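Local coordinates for core protein VP4 (Bluetongue virus, PDB 2JHP), which caps viral messenger RNA inside the core of the virus, working as a multifunctional assembly line of capping activities, at residues Arg583-Lys586 / Leu587-Leu590. Residues are numbered along the deposited sequence; the frame is centred on the assembly and turned at random.
Sequences REQK and LRDL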
loop_
_atom_site.group_PDB
_atom_site.type_symbol
_atom_site.label_atom_id
_atom_site.label_comp_id
_atom_site.label_asym_id
_atom_site.label_seq_id
_atom_site.Cartn_x
_atom_site.Cartn_y
_atom_site.Cartn_z
ATOM N N ARG A 583 22.798 -35.572 6.399
ATOM C CA ARG A 583 21.930 -35.033 7.466
ATOM C C ARG A 583 22.705 -34.069 8.378
ATOM O O ARG A 583 22.233 -32.960 8.666
ATOM C CB ARG A 583 21.295 -36.171 8.295
ATOM C CG ARG A 583 22.288 -36.927 9.238
ATOM C CD ARG A 583 21.604 -37.573 10.462
ATOM N NE ARG A 583 20.297 -36.963 10.759
ATOM C CZ ARG A 583 19.134 -37.617 10.688
ATOM N NH1 ARG A 583 17.997 -36.980 10.962
ATOM N NH2 ARG A 583 19.109 -38.911 10.350
ATOM N N GLU A 584 23.901 -34.500 8.796
ATOM C CA GLU A 584 24.744 -33.744 9.715
ATOM C C GLU A 584 25.312 -32.452 9.125
ATOM O O GLU A 584 25.140 -31.381 9.707
ATOM C CB GLU A 584 25.878 -34.628 10.238
ATOM C CG GLU A 584 25.878 -34.830 11.750
ATOM C CD GLU A 584 26.691 -33.767 12.491
ATOM O OE1 GLU A 584 26.308 -32.569 12.450
ATOM O OE2 GLU A 584 27.713 -34.137 13.121
ATOM N N GLN A 585 25.983 -32.562 7.978
ATOM C CA GLN A 585 26.683 -31.426 7.369
ATOM C C GLN A 585 25.711 -30.458 6.719
ATOM O O GLN A 585 26.121 -29.495 6.065
ATOM C CB GLN A 585 27.733 -31.893 6.347
ATOM C CG GLN A 585 29.094 -32.325 6.950
ATOM C CD GLN A 585 29.238 -33.840 7.110
ATOM O OE1 GLN A 585 30.351 -34.380 7.055
ATOM N NE2 GLN A 585 28.111 -34.532 7.301
ATOM N N LYS A 586 24.421 -30.710 6.926
ATOM C CA LYS A 586 23.382 -29.890 6.333
ATOM C C LYS A 586 22.493 -29.177 7.369
ATOM O O LYS A 586 21.352 -28.810 7.063
ATOM C CB LYS A 586 22.543 -30.711 5.325
ATOM C CG LYS A 586 21.363 -31.491 5.918
ATOM C CD LYS A 586 20.410 -32.014 4.845
ATOM C CE LYS A 586 19.132 -32.538 5.492
ATOM N NZ LYS A 586 18.485 -33.628 4.702
ATOM N N LEU A 587 23.019 -28.957 8.581
ATOM C CA LEU A 587 22.232 -28.253 9.610
ATOM C C LEU A 587 22.905 -27.770 10.915
ATOM O O LEU A 587 22.163 -27.394 11.832
ATOM C CB LEU A 587 20.970 -29.090 9.969
ATOM C CG LEU A 587 20.910 -30.308 10.928
ATOM C CD1 LEU A 587 22.223 -31.092 11.038
ATOM C CD2 LEU A 587 20.410 -29.925 12.333
ATOM N N ARG A 588 24.241 -27.654 11.029
ATOM C CA ARG A 588 25.206 -27.111 10.031
ATOM C C ARG A 588 24.669 -26.002 9.112
ATOM O O ARG A 588 24.190 -24.989 9.625
ATOM C CB ARG A 588 26.053 -28.184 9.327
ATOM C CG ARG A 588 26.835 -29.039 10.317
ATOM C CD ARG A 588 28.277 -29.299 9.903
ATOM N NE ARG A 588 28.772 -30.563 10.465
ATOM C CZ ARG A 588 29.119 -30.750 11.739
ATOM N NH1 ARG A 588 29.050 -29.755 12.623
ATOM N NH2 ARG A 588 29.543 -31.944 12.135
ATOM N N ASP A 589 24.718 -26.180 7.790
ATOM C CA ASP A 589 24.383 -25.078 6.872
ATOM C C ASP A 589 22.958 -24.488 7.017
ATOM O O ASP A 589 22.520 -23.680 6.189
ATOM C CB ASP A 589 24.743 -25.418 5.411
ATOM C CG ASP A 589 24.101 -26.691 4.921
ATOM O OD1 ASP A 589 24.820 -27.523 4.308
ATOM O OD2 ASP A 589 22.880 -26.857 5.134
ATOM N N LEU A 590 22.263 -24.865 8.092
ATOM C CA LEU A 590 20.915 -24.372 8.383
ATOM C C LEU A 590 20.896 -23.459 9.611
ATOM O O LEU A 590 19.880 -22.792 9.875
ATOM C CB LEU A 590 19.965 -25.565 8.565
ATOM C CG LEU A 590 18.436 -25.463 8.673
ATOM C CD1 LEU A 590 17.786 -26.558 7.844
ATOM C CD2 LEU A 590 17.962 -25.538 10.125
#
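E584 and R588, four residues apart on a surface loop, are joined by a salt bridge whose closest pair is E584 OE2 and R588 NH2 at 3.0 Å. The two groups do not meet flat: carboxylate and guanidinium planes are turned 42° from each other, and OE1 lies over one face of the guanidinium, offset toward its rim. R588 starts toward 583-586, with CB and CG beside E584 O; the bend at chi2 (-136°) then lays CD against Q585 CA. Q585 CG sits in the plane of the guanidinium at its edge, 3.9 Å from R588 NE, and the Q585 amide stands nearly perpendicular to that plane.

Backbone bonding across the contact is slight, a weak hydrogen bond from L587 N to E584 O (3.4 Å). The L587-R588 peptide, modelled as an uncommon non-proline cis bond and uncertain at 2.5 Å resolution, interrupts any helical course beyond this turn.

The leucines touch backbone oxygens: L587 CD1 lies near R583 O and E584 O, while L590 CB is 3.8 Å from K586 O. The polar ends of two side chains are held from outside the segments: buried D589 accepts a hydrogen bond from W578 NE1 through OD2, and K586 NZ binds S579 O.

The i to i+4 spacing of E584 and R588 is that of salt bridges along a helix, here on one irregular, helix-like turn in the surface loop between helices 568-576 and 612-625.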